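Local coordinates for periplasmic zinc-binding protein troA (Treponema pallidum, PDB 1K0F) that binds zinc with high affinity and specificity in the periplasm and hands it to the membrane permease of the TroABC transporter for import, at residues G33-L38 against V188-E193; I55-L60 against V79-E84; L60-K65 against D100-F105; H168-Y173 against F246-G251. One frame throughout, in Å; residues are numbered along the deposited sequence.

How the contacts relate
Contacts 1, 3 and 4 gather round the empty zinc site: His37 comes from contact 1, His102 from contact 3, His168 and Asp248 from contact 4. Their centres are each about 10 Å apart, and they touch one another; His37 NE2 lies 3.0 Å from Asp248 OD2, and Trp104 NE1 lies 3.1 Å from Ser247 O, a probable hydrogen bond joining contacts 3 and 4. Contact 2 lies further out, in the parallel sheet, its centre about 17 Å from those of contacts 1 and 4. It shares Leu60 with contact 3, and its Asn58 ND2 lies 2.8 Å from Pro101 O of contact 3, a probable hydrogen bond; these two centres are about 9 Å apart.

Contact 1: residues G33-L38 against V188-E193; sequences GVDPHL and VSTASE
Asp35 and Thr190 reach toward each other tip to tip, and the polar part of the contact is their hydrogen bond, donated by Thr190 OG1 to Asp35 OD2. The modelled distance from Thr190 OG1 to Asp35 OD2, 2.5 Å, is shorter than usual, so its exact value is doubtful. Asp35 CG stands anti to the backbone N (chi1 -177°), on a CB that already points toward loop 188-193. A second group of contacts involves the imidazole of His37, which crosses the Thr190 side chain at about a right angle. His37 CD2 lies 3.2 Å from Thr190 OG1, and farther round the ring His37 CE1 lies 3.5 Å from Val188 O. Both oxygens approach the ring obliquely. His37 is a zinc ligand together with His102, His168 and Asp248, and in this metal-free, closed form the contact spans the cleft between the two lobes of the binding protein, bringing loop 33-38 against loop 188-193. His37 ND1 has a weak hydrogen bond with Leu62 O. The remaining contacts belong to Leu38, whose two methyls divide the work: Leu38 CD1 lies against the Thr190 side chain, 3.2 Å from Thr190 OG1, while Leu38 CD2 makes an apolar contact with Ala191 CB at 3.8 Å. Loop 188-193 is shaped here by an ST turn, in which Ser189 OG accepts from Ala191 N (3.2 Å, 157°).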
loop_
_atom_site.group_PDB
_atom_site.type_symbol
_atom_site.label_atom_id
_atom_site.label_comp_id
_atom_site.label_asym_id
_atom_site.label_seq_id
_atom_site.Cartn_x
_atom_site.Cartn_y
_atom_site.Cartn_z
ATOM N N GLY A 33 -10.057 1.036 -4.540
ATOM C CA GLY A 33 -10.686 -0.269 -4.487
ATOM C C GLY A 33 -10.064 -1.317 -5.395
ATOM O O GLY A 33 -10.690 -2.342 -5.666
ATOM N N VAL A 34 -8.839 -1.072 -5.857
ATOM C CA VAL A 34 -8.137 -2.007 -6.742
ATOM C C VAL A 34 -7.003 -2.836 -6.094
ATOM O O VAL A 34 -5.998 -2.297 -5.619
ATOM C CB VAL A 34 -7.559 -1.266 -7.970
ATOM C CG1 VAL A 34 -6.553 -2.149 -8.702
ATOM C CG2 VAL A 34 -8.685 -0.868 -8.900
ATOM N N ASP A 35 -7.170 -4.159 -6.109
ATOM C CA ASP A 35 -6.181 -5.062 -5.549
ATOM C C ASP A 35 -5.146 -5.400 -6.594
ATOM O O ASP A 35 -5.422 -6.134 -7.540
ATOM C CB ASP A 35 -6.834 -6.355 -5.072
ATOM C CG ASP A 35 -5.842 -7.298 -4.417
ATOM O OD1 ASP A 35 -4.632 -7.182 -4.696
ATOM O OD2 ASP A 35 -6.277 -8.153 -3.622
ATOM N N PRO A 36 -3.925 -4.889 -6.423
ATOM C CA PRO A 36 -2.822 -5.130 -7.356
ATOM C C PRO A 36 -2.463 -6.606 -7.511
ATOM O O PRO A 36 -2.066 -7.041 -8.598
ATOM C CB PRO A 36 -1.670 -4.315 -6.774
ATOM C CG PRO A 36 -2.299 -3.371 -5.813
ATOM C CD PRO A 36 -3.516 -4.038 -5.297
ATOM N N HIS A 37 -2.600 -7.363 -6.422
ATOM C CA HIS A 37 -2.295 -8.794 -6.419
ATOM C C HIS A 37 -3.005 -9.486 -7.574
ATOM O O HIS A 37 -2.382 -10.002 -8.499
ATOM C CB HIS A 37 -2.760 -9.447 -5.113
ATOM C CG HIS A 37 -2.250 -8.775 -3.874
ATOM N ND1 HIS A 37 -0.907 -8.596 -3.623
ATOM C CD2 HIS A 37 -2.902 -8.257 -2.804
ATOM C CE1 HIS A 37 -0.752 -7.997 -2.455
ATOM N NE2 HIS A 37 -1.948 -7.779 -1.938
ATOM N N LEU A 38 -4.325 -9.477 -7.511
ATOM C CA LEU A 38 -5.140 -10.125 -8.518
ATOM C C LEU A 38 -5.559 -9.191 -9.641
ATOM O O LEU A 38 -6.649 -9.327 -10.196
ATOM C CB LEU A 38 -6.364 -10.720 -7.834
ATOM C CG LEU A 38 -6.028 -11.246 -6.434
ATOM C CD1 LEU A 38 -7.123 -10.858 -5.457
ATOM C CD2 LEU A 38 -5.849 -12.758 -6.487
ATOM N N VAL A 188 -0.496 -12.368 3.072
ATOM C CA VAL A 188 0.168 -11.293 2.353
ATOM C C VAL A 188 -0.373 -11.242 0.922
ATOM O O VAL A 188 -0.145 -10.279 0.193
ATOM C CB VAL A 188 1.708 -11.511 2.326
ATOM C CG1 VAL A 188 2.069 -12.665 1.390
ATOM C CG2 VAL A 188 2.403 -10.230 1.898
ATOM N N SER A 189 -1.095 -12.292 0.534
ATOM C CA SER A 189 -1.683 -12.379 -0.799
ATOM C C SER A 189 -3.161 -12.754 -0.723
ATOM O O SER A 189 -3.562 -13.601 0.083
ATOM C CB SER A 189 -0.936 -13.415 -1.649
ATOM O OG SER A 189 -1.499 -13.522 -2.947
ATOM N N THR A 190 -3.961 -12.109 -1.571
ATOM C CA THR A 190 -5.401 -12.349 -1.641
ATOM C C THR A 190 -5.699 -13.448 -2.645
ATOM O O THR A 190 -6.859 -13.716 -2.966
ATOM C CB THR A 190 -6.153 -11.092 -2.077
ATOM O OG1 THR A 190 -5.305 -10.302 -2.921
ATOM C CG2 THR A 190 -6.561 -10.282 -0.864
ATOM N N ALA A 191 -4.632 -14.070 -3.143
ATOM C CA ALA A 191 -4.733 -15.163 -4.100
ATOM C C ALA A 191 -4.931 -16.442 -3.291
ATOM O O ALA A 191 -4.589 -17.541 -3.733
ATOM C CB ALA A 191 -3.452 -15.255 -4.934
ATOM N N SER A 192 -5.474 -16.268 -2.090
ATOM C CA SER A 192 -5.738 -17.366 -1.174
ATOM C C SER A 192 -6.617 -16.825 -0.050
ATOM O O SER A 192 -6.195 -15.965 0.730
ATOM C CB SER A 192 -4.423 -17.899 -0.599
ATOM O OG SER A 192 -3.399 -17.931 -1.581
ATOM N N GLU A 193 -7.844 -17.324 0.021
ATOM C CA GLU A 193 -8.785 -16.897 1.049
ATOM C C GLU A 193 -8.349 -17.409 2.417
ATOM O O GLU A 193 -7.290 -18.028 2.546
ATOM C CB GLU A 193 -10.180 -17.420 0.722
ATOM C CG GLU A 193 -10.607 -17.131 -0.704
ATOM C CD GLU A 193 -10.982 -15.678 -0.906
ATOM O OE1 GLU A 193 -10.811 -15.170 -2.031
ATOM O OE2 GLU A 193 -11.456 -15.037 0.054
#

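Contact 2: residues I55-L60 against V79-E84; sequences ILYNGL and VVAVSE
Tyr57 lays one face of its ring over the methyl of Ala81, a CH-pi contact with Ala81 CB 3.6 Å from the ring centroid and 20° off the ring normal. Tyr57 CG sits between the backbone N and the carbonyl carbon (chi1 68°), the crowded position. Tyr57 CE1 also meets Val79 CG1 at 3.4 Å. Beside it on the same face of the sheet, Ile55 and Val79 lie side by side, pointing the same way. Leu56 serves the other face: its CD2 touches Val82 CG1 at 3.7 Å, the two side chains crossing at about a right angle. Strands 54-57 and 78-81 are parallel neighbours in a beta-alpha-beta unit, connected through helix 67-73; strand 78-81 is an edge strand of the four-stranded sheet within this chain. Val80 is bonded through both its N and its O to strand 54-57, N donating to Ile55 O at 2.9 Å and O accepting from Tyr57 N. Helices 10-20 and 107-124 pack on the Leu56 face; helix 67-73 packs on Ile55. Past the strand ends Ser83 N donates to Asn58 O (2.8 Å), and Ser83 OG donates to Asn58 OD1 (2.7 Å), standing 60° out of the amide plane. Asn58 ND2 meanwhile bonds Pro101 O, which helps fix the rotation of the amide. Next to it Gly59 CA rests 3.4 Å from Ala81 CB, at a turn where the backbone has positive phi.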
loop_
_atom_site.group_PDB
_atom_site.type_symbol
_atom_site.label_atom_id
_atom_site.label_comp_id
_atom_site.label_asym_id
_atom_site.label_seq_id
_atom_site.Cartn_x
_atom_site.Cartn_y
_atom_site.Cartn_z
ATOM N N ILE A 55 7.425 3.028 -17.292
ATOM C CA ILE A 55 6.495 2.167 -16.579
ATOM C C ILE A 55 7.003 2.005 -15.152
ATOM O O ILE A 55 8.172 1.678 -14.928
ATOM C CB ILE A 55 6.365 0.778 -17.222
ATOM C CG1 ILE A 55 5.549 0.873 -18.514
ATOM C CG2 ILE A 55 5.664 -0.171 -16.257
ATOM C CD1 ILE A 55 5.527 -0.417 -19.306
ATOM N N LEU A 56 6.108 2.245 -14.194
ATOM C CA LEU A 56 6.447 2.164 -12.780
ATOM C C LEU A 56 5.575 1.179 -12.018
ATOM O O LEU A 56 4.348 1.189 -12.124
ATOM C CB LEU A 56 6.335 3.548 -12.132
ATOM C CG LEU A 56 7.423 4.566 -12.486
ATOM C CD1 LEU A 56 7.175 5.863 -11.729
ATOM C CD2 LEU A 56 8.790 3.999 -12.154
ATOM N N TYR A 57 6.233 0.329 -11.243
ATOM C CA TYR A 57 5.542 -0.652 -10.437
ATOM C C TYR A 57 6.359 -0.965 -9.187
ATOM O O TYR A 57 7.563 -0.697 -9.121
ATOM C CB TYR A 57 5.264 -1.918 -11.255
ATOM C CG TYR A 57 6.477 -2.735 -11.661
ATOM C CD1 TYR A 57 7.391 -2.256 -12.602
ATOM C CD2 TYR A 57 6.663 -4.029 -11.158
ATOM C CE1 TYR A 57 8.445 -3.038 -13.030
ATOM C CE2 TYR A 57 7.721 -4.821 -11.585
ATOM C CZ TYR A 57 8.606 -4.322 -12.520
ATOM O OH TYR A 57 9.665 -5.109 -12.919
ATOM N N ASN A 58 5.685 -1.514 -8.188
ATOM C CA ASN A 58 6.295 -1.861 -6.918
ATOM C C ASN A 58 7.560 -2.707 -7.007
ATOM O O ASN A 58 8.684 -2.237 -6.784
ATOM C CB ASN A 58 5.272 -2.614 -6.074
ATOM C CG ASN A 58 5.390 -2.310 -4.605
ATOM O OD1 ASN A 58 5.633 -1.160 -4.220
ATOM N ND2 ASN A 58 5.208 -3.328 -3.772
ATOM N N GLY A 59 7.335 -3.970 -7.352
ATOM C CA GLY A 59 8.395 -4.946 -7.405
ATOM C C GLY A 59 8.026 -5.769 -6.187
ATOM O O GLY A 59 6.837 -5.887 -5.871
ATOM N N LEU A 60 9.007 -6.309 -5.480
ATOM C CA LEU A 60 8.719 -7.102 -4.299
ATOM C C LEU A 60 7.525 -8.026 -4.533
ATOM O O LEU A 60 6.745 -8.314 -3.629
ATOM C CB LEU A 60 8.450 -6.182 -3.110
ATOM C CG LEU A 60 9.580 -5.202 -2.776
ATOM C CD1 LEU A 60 9.366 -4.664 -1.376
ATOM C CD2 LEU A 60 10.937 -5.902 -2.872
ATOM N N VAL A 79 11.273 0.466 -17.569
ATOM C CA VAL A 79 10.432 -0.336 -16.683
ATOM C C VAL A 79 11.154 -0.458 -15.359
ATOM O O VAL A 79 12.240 -1.025 -15.281
ATOM C CB VAL A 79 10.181 -1.737 -17.243
ATOM C CG1 VAL A 79 9.492 -2.593 -16.193
ATOM C CG2 VAL A 79 9.327 -1.644 -18.495
ATOM N N VAL A 80 10.536 0.068 -14.313
ATOM C CA VAL A 80 11.150 0.055 -13.001
ATOM C C VAL A 80 10.238 -0.365 -11.849
ATOM O O VAL A 80 9.146 0.168 -11.677
ATOM C CB VAL A 80 11.742 1.455 -12.690
ATOM C CG1 VAL A 80 12.022 1.598 -11.198
ATOM C CG2 VAL A 80 13.014 1.666 -13.502
ATOM N N ALA A 81 10.706 -1.345 -11.082
ATOM C CA ALA A 81 9.996 -1.821 -9.906
ATOM C C ALA A 81 10.658 -0.989 -8.821
ATOM O O ALA A 81 11.673 -1.383 -8.251
ATOM C CB ALA A 81 10.257 -3.300 -9.683
ATOM N N VAL A 82 10.089 0.182 -8.581
ATOM C CA VAL A 82 10.607 1.141 -7.612
ATOM C C VAL A 82 11.058 0.613 -6.267
ATOM O O VAL A 82 12.157 0.935 -5.807
ATOM C CB VAL A 82 9.585 2.258 -7.347
ATOM C CG1 VAL A 82 9.261 2.977 -8.649
ATOM C CG2 VAL A 82 8.326 1.673 -6.732
ATOM N N SER A 83 10.227 -0.200 -5.631
ATOM C CA SER A 83 10.560 -0.714 -4.311
ATOM C C SER A 83 11.659 -1.777 -4.218
ATOM O O SER A 83 12.265 -1.957 -3.164
ATOM C CB SER A 83 9.283 -1.198 -3.647
ATOM O OG SER A 83 8.231 -0.301 -3.963
ATOM N N GLU A 84 11.938 -2.474 -5.309
ATOM C CA GLU A 84 12.985 -3.473 -5.260
ATOM C C GLU A 84 14.327 -2.771 -5.125
ATOM O O GLU A 84 15.374 -3.385 -5.319
ATOM C CB GLU A 84 12.973 -4.331 -6.518
ATOM C CG GLU A 84 11.613 -4.887 -6.843
ATOM C CD GLU A 84 11.579 -6.394 -6.792
ATOM O OE1 GLU A 84 11.751 -6.963 -5.693
ATOM O OE2 GLU A 84 11.376 -7.013 -7.855
#

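Contact 3: residues L60-K65 against D100-F105; sequences LHLETK and DPHVWF
The zinc site takes one of its ligands, His102, from this contact, in which Leu62 packs over a face of the His102 ring and against the rim of Trp104. Leu62 CG lies anti to the backbone N (chi1 175°). Leu62 CD1 stands 4.1 Å from His102 NE2, over the ring face, and 3.3 Å from Trp104 CH2, near the plane of the indole. Leu62 CD2 meets Trp104 CZ3 at 3.5 Å. Leu62 and Trp104 thus reach toward each other tip to tip. Pro101 CB touches both leucines, 3.5 Å from Leu60 CB and 3.6 Å from Leu62 CB. Leu60 CD1 meets Val103 CG1 tip to tip at 3.4 Å, and helix 107-124 backs the valine through Leu109 and Trp110. The indole lies over His102 CA with one face, while its polar edge is held elsewhere, Trp104 NE1 bonding to Ser247 O. Between the segments no polar pair is bonded and the side-chain contacts are mainly apolar; the polar chemistry of His102 is arranged within its own loop. His102 ND1 donates to Asp100 OD1 at 2.8 Å and 170°, with the oxygen close to the ring plane. This second-shell carboxylate fixes the turn of the imidazole and keeps a hydrogen on ND1, which is consistent with NE2 serving as the zinc-binding nitrogen; the negative charge probably also makes the ring a better electron donor.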
loop_
_atom_site.group_PDB
_atom_site.type_symbol
_atom_site.label_atom_id
_atom_site.label_comp_id
_atom_site.label_asym_id
_atom_site.label_seq_id
_atom_site.Cartn_x
_atom_site.Cartn_y
_atom_site.Cartn_z
ATOM N N LEU A 60 9.007 -6.309 -5.480
ATOM C CA LEU A 60 8.719 -7.102 -4.299
ATOM C C LEU A 60 7.525 -8.026 -4.533
ATOM O O LEU A 60 6.745 -8.314 -3.629
ATOM C CB LEU A 60 8.450 -6.182 -3.110
ATOM C CG LEU A 60 9.580 -5.202 -2.776
ATOM C CD1 LEU A 60 9.366 -4.664 -1.376
ATOM C CD2 LEU A 60 10.937 -5.902 -2.872
ATOM N N HIS A 61 7.387 -8.485 -5.770
ATOM C CA HIS A 61 6.308 -9.387 -6.136
ATOM C C HIS A 61 4.938 -8.921 -5.667
ATOM O O HIS A 61 4.101 -9.730 -5.263
ATOM C CB HIS A 61 6.586 -10.778 -5.571
ATOM C CG HIS A 61 5.623 -11.824 -6.043
ATOM N ND1 HIS A 61 5.424 -12.102 -7.378
ATOM C CD2 HIS A 61 4.805 -12.655 -5.358
ATOM C CE1 HIS A 61 4.525 -13.064 -7.496
ATOM N NE2 HIS A 61 4.132 -13.413 -6.284
ATOM N N LEU A 62 4.690 -7.624 -5.719
ATOM C CA LEU A 62 3.391 -7.125 -5.289
ATOM C C LEU A 62 2.350 -7.444 -6.348
ATOM O O LEU A 62 1.395 -8.177 -6.105
ATOM C CB LEU A 62 3.438 -5.615 -5.057
ATOM C CG LEU A 62 2.066 -5.050 -4.725
ATOM C CD1 LEU A 62 1.754 -5.344 -3.281
ATOM C CD2 LEU A 62 2.026 -3.569 -5.002
ATOM N N GLU A 63 2.561 -6.877 -7.529
ATOM C CA GLU A 63 1.676 -7.046 -8.672
ATOM C C GLU A 63 1.828 -8.419 -9.320
ATOM O O GLU A 63 1.889 -8.543 -10.541
ATOM C CB GLU A 63 1.975 -5.943 -9.690
ATOM C CG GLU A 63 1.744 -4.536 -9.139
ATOM C CD GLU A 63 3.022 -3.838 -8.686
ATOM O OE1 GLU A 63 4.016 -4.523 -8.352
ATOM O OE2 GLU A 63 3.028 -2.591 -8.664
ATOM N N THR A 64 1.875 -9.443 -8.475
ATOM C CA THR A 64 2.020 -10.837 -8.891
ATOM C C THR A 64 1.637 -11.188 -10.328
ATOM O O THR A 64 2.414 -11.815 -11.049
ATOM C CB THR A 64 1.210 -11.755 -7.958
ATOM O OG1 THR A 64 -0.182 -11.412 -8.046
ATOM C CG2 THR A 64 1.678 -11.595 -6.516
ATOM N N LYS A 65 0.440 -10.784 -10.743
ATOM C CA LYS A 65 -0.061 -11.100 -12.079
ATOM C C LYS A 65 0.315 -10.153 -13.224
ATOM O O LYS A 65 -0.483 -9.939 -14.135
ATOM C CB LYS A 65 -1.584 -11.237 -12.018
ATOM C CG LYS A 65 -2.065 -12.593 -11.523
ATOM C CD LYS A 65 -3.018 -12.455 -10.350
ATOM C CE LYS A 65 -3.448 -13.815 -9.848
ATOM N NZ LYS A 65 -2.356 -14.814 -10.016
ATOM N N ASP A 100 7.580 -9.428 1.857
ATOM C CA ASP A 100 6.468 -8.507 2.084
ATOM C C ASP A 100 6.635 -7.285 1.186
ATOM O O ASP A 100 7.545 -6.486 1.366
ATOM C CB ASP A 100 6.444 -8.090 3.557
ATOM C CG ASP A 100 5.134 -7.425 3.965
ATOM O OD1 ASP A 100 4.176 -7.438 3.169
ATOM O OD2 ASP A 100 5.066 -6.881 5.093
ATOM N N PRO A 101 5.748 -7.142 0.194
ATOM C CA PRO A 101 5.789 -6.022 -0.754
ATOM C C PRO A 101 5.107 -4.730 -0.317
ATOM O O PRO A 101 5.172 -3.730 -1.030
ATOM C CB PRO A 101 5.143 -6.600 -2.003
ATOM C CG PRO A 101 4.242 -7.700 -1.503
ATOM C CD PRO A 101 4.643 -8.066 -0.103
ATOM N N HIS A 102 4.470 -4.745 0.848
ATOM C CA HIS A 102 3.755 -3.574 1.343
ATOM C C HIS A 102 4.633 -2.587 2.081
ATOM O O HIS A 102 4.300 -2.145 3.175
ATOM C CB HIS A 102 2.612 -4.031 2.226
ATOM C CG HIS A 102 1.740 -5.057 1.578
ATOM N ND1 HIS A 102 2.030 -6.405 1.604
ATOM C CD2 HIS A 102 0.602 -4.932 0.853
ATOM C CE1 HIS A 102 1.109 -7.065 0.927
ATOM N NE2 HIS A 102 0.228 -6.194 0.462
ATOM N N VAL A 103 5.738 -2.227 1.448
ATOM C CA VAL A 103 6.708 -1.304 2.019
ATOM C C VAL A 103 6.242 0.150 2.098
ATOM O O VAL A 103 6.822 0.962 2.814
ATOM C CB VAL A 103 8.020 -1.360 1.220
ATOM C CG1 VAL A 103 8.627 -2.755 1.322
ATOM C CG2 VAL A 103 7.748 -1.010 -0.227
ATOM N N TRP A 104 5.194 0.481 1.362
ATOM C CA TRP A 104 4.688 1.843 1.384
ATOM C C TRP A 104 4.004 2.115 2.711
ATOM O O TRP A 104 3.346 3.144 2.875
ATOM C CB TRP A 104 3.680 2.046 0.265
ATOM C CG TRP A 104 2.596 1.054 0.324
ATOM C CD1 TRP A 104 1.514 1.065 1.157
ATOM C CD2 TRP A 104 2.496 -0.136 -0.455
ATOM N NE1 TRP A 104 0.743 -0.049 0.942
ATOM C CE2 TRP A 104 1.321 -0.804 -0.044
ATOM C CE3 TRP A 104 3.282 -0.700 -1.464
ATOM C CZ2 TRP A 104 0.916 -2.011 -0.607
ATOM C CZ3 TRP A 104 2.881 -1.902 -2.022
ATOM C CH2 TRP A 104 1.707 -2.544 -1.592
ATOM N N PHE A 105 4.127 1.180 3.646
ATOM C CA PHE A 105 3.518 1.370 4.950
ATOM C C PHE A 105 4.574 1.723 5.983
ATOM O O PHE A 105 4.268 1.926 7.154
ATOM C CB PHE A 105 2.711 0.145 5.364
ATOM C CG PHE A 105 1.289 0.182 4.872
ATOM C CD1 PHE A 105 0.590 1.383 4.829
ATOM C CD2 PHE A 105 0.663 -0.973 4.416
ATOM C CE1 PHE A 105 -0.714 1.434 4.336
ATOM C CE2 PHE A 105 -0.634 -0.937 3.922
ATOM C CZ PHE A 105 -1.327 0.271 3.877
#

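Contact 4: residues H168-Y173 against F246-G251; sequences HDAFGY and FSDAMG
Two zinc ligands of the C-terminal lobe meet here: His168 and Asp248 point toward each other tip to tip, in a site that holds no metal. His168 NE2 donates a weak hydrogen bond to Asp248 OD1, at 3.3 Å and 130°. The carboxylate plane is turned 89° from the imidazole, with OD1 near the ring plane at its edge. His168 CG lies between the backbone N and the carbonyl carbon (chi1 84°); Ala170 CB of the same loop stands 3.1 Å above the His168 ring plane, displaced toward the rim. Ser247 CB approaches the same ring at its edge, 3.2 Å from His168 CE1. The other nitrogen, His168 ND1, is hydrogen-bonded to Glu217 OE2, which also holds Ser247 OG, so one second-shell carboxylate ties both sides of the contact together. Ser247 OG has a further bond with Ser219 OG. A tight inverse gamma turn at Asp169, with Ala170 N bonding to His168 O at 2.6 Å, separates His168 from Phe171. Phe171 CZ then comes within 3.9 Å of Phe246 O. His168 follows strand 163-166, and Phe171 occupies the N-cap position of helix 172-178, its ring stacked on that of Phe105. Residues 246-251 leave strand 240-245 and run on toward helix 260-273, which touches Phe171 through Asn267 and Phe246 through Met263.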
loop_
_atom_site.group_PDB
_atom_site.type_symbol
_atom_site.label_atom_id
_atom_site.label_comp_id
_atom_site.label_asym_id
_atom_site.label_seq_id
_atom_site.Cartn_x
_atom_site.Cartn_y
_atom_site.Cartn_z
ATOM N N HIS A 168 -6.387 -8.249 5.136
ATOM C CA HIS A 168 -5.272 -9.117 4.741
ATOM C C HIS A 168 -3.911 -8.652 5.290
ATOM O O HIS A 168 -3.767 -7.502 5.692
ATOM C CB HIS A 168 -5.243 -9.306 3.201
ATOM C CG HIS A 168 -4.549 -8.215 2.439
ATOM N ND1 HIS A 168 -4.951 -6.899 2.485
ATOM C CD2 HIS A 168 -3.529 -8.263 1.549
ATOM C CE1 HIS A 168 -4.211 -6.181 1.657
ATOM N NE2 HIS A 168 -3.343 -6.986 1.075
ATOM N N ASP A 169 -2.933 -9.560 5.321
ATOM C CA ASP A 169 -1.579 -9.300 5.841
ATOM C C ASP A 169 -0.825 -8.243 5.053
ATOM O O ASP A 169 0.182 -8.540 4.404
ATOM C CB ASP A 169 -0.763 -10.602 5.834
ATOM C CG ASP A 169 -0.082 -10.886 7.170
ATOM O OD1 ASP A 169 -0.245 -10.069 8.110
ATOM O OD2 ASP A 169 0.614 -11.928 7.269
ATOM N N ALA A 170 -1.290 -7.005 5.147
ATOM C CA ALA A 170 -0.681 -5.913 4.414
ATOM C C ALA A 170 -0.160 -4.796 5.302
ATOM O O ALA A 170 -0.125 -3.648 4.882
ATOM C CB ALA A 170 -1.684 -5.350 3.418
ATOM N N PHE A 171 0.251 -5.110 6.518
ATOM C CA PHE A 171 0.752 -4.056 7.383
ATOM C C PHE A 171 1.946 -4.502 8.192
ATOM O O PHE A 171 2.257 -3.918 9.220
ATOM C CB PHE A 171 -0.354 -3.559 8.313
ATOM C CG PHE A 171 -1.507 -2.915 7.591
ATOM C CD1 PHE A 171 -2.607 -3.671 7.203
ATOM C CD2 PHE A 171 -1.501 -1.556 7.315
ATOM C CE1 PHE A 171 -3.687 -3.083 6.547
ATOM C CE2 PHE A 171 -2.581 -0.956 6.657
ATOM C CZ PHE A 171 -3.675 -1.722 6.274
ATOM N N GLY A 172 2.615 -5.546 7.721
ATOM C CA GLY A 172 3.788 -6.046 8.417
ATOM C C GLY A 172 4.790 -4.943 8.741
ATOM O O GLY A 172 5.209 -4.802 9.897
ATOM N N TYR A 173 5.184 -4.167 7.727
ATOM C CA TYR A 173 6.129 -3.072 7.937
ATOM C C TYR A 173 5.470 -2.014 8.808
ATOM O O TYR A 173 6.130 -1.350 9.600
ATOM C CB TYR A 173 6.539 -2.442 6.613
ATOM C CG TYR A 173 7.278 -3.368 5.683
ATOM C CD1 TYR A 173 8.601 -3.126 5.329
ATOM C CD2 TYR A 173 6.628 -4.442 5.087
ATOM C CE1 TYR A 173 9.251 -3.926 4.393
ATOM C CE2 TYR A 173 7.270 -5.237 4.154
ATOM C CZ TYR A 173 8.572 -4.981 3.809
ATOM O OH TYR A 173 9.176 -5.770 2.858
ATOM N N PHE A 246 -6.957 1.525 3.820
ATOM C CA PHE A 246 -6.382 1.473 2.488
ATOM C C PHE A 246 -5.236 0.502 2.581
ATOM O O PHE A 246 -4.270 0.759 3.288
ATOM C CB PHE A 246 -5.856 2.843 2.078
ATOM C CG PHE A 246 -6.932 3.836 1.802
ATOM C CD1 PHE A 246 -7.776 3.665 0.715
ATOM C CD2 PHE A 246 -7.147 4.891 2.664
ATOM C CE1 PHE A 246 -8.825 4.528 0.497
ATOM C CE2 PHE A 246 -8.191 5.758 2.459
ATOM C CZ PHE A 246 -9.037 5.581 1.376
ATOM N N SER A 247 -5.346 -0.623 1.890
ATOM C CA SER A 247 -4.279 -1.601 1.934
ATOM C C SER A 247 -3.344 -1.394 0.758
ATOM O O SER A 247 -2.288 -0.771 0.895
ATOM C CB SER A 247 -4.846 -3.016 1.905
ATOM O OG SER A 247 -6.146 -3.041 1.355
ATOM N N ASP A 248 -3.726 -1.908 -0.404
ATOM C CA ASP A 248 -2.890 -1.763 -1.584
ATOM C C ASP A 248 -3.349 -0.608 -2.459
ATOM O O ASP A 248 -2.603 -0.153 -3.324
ATOM C CB ASP A 248 -2.902 -3.049 -2.420
ATOM C CG ASP A 248 -2.889 -4.312 -1.567
ATOM O OD1 ASP A 248 -2.133 -4.362 -0.574
ATOM O OD2 ASP A 248 -3.638 -5.260 -1.903
ATOM N N ALA A 249 -4.574 -0.140 -2.222
ATOM C CA ALA A 249 -5.151 0.945 -3.015
ATOM C C ALA A 249 -5.425 2.226 -2.239
ATOM O O ALA A 249 -5.716 2.195 -1.040
ATOM C CB ALA A 249 -6.446 0.471 -3.684
ATOM N N MET A 250 -5.351 3.348 -2.951
ATOM C CA MET A 250 -5.577 4.662 -2.363
ATOM C C MET A 250 -7.017 5.105 -2.526
ATOM O O MET A 250 -7.858 4.368 -3.047
ATOM C CB MET A 250 -4.684 5.702 -3.031
ATOM C CG MET A 250 -3.237 5.648 -2.630
ATOM S SD MET A 250 -2.445 7.209 -2.995
ATOM C CE MET A 250 -3.178 7.614 -4.579
ATOM N N GLY A 251 -7.286 6.327 -2.084
ATOM C CA GLY A 251 -8.623 6.868 -2.215
ATOM C C GLY A 251 -8.804 7.415 -3.618
ATOM O O GLY A 251 -7.923 7.235 -4.468
#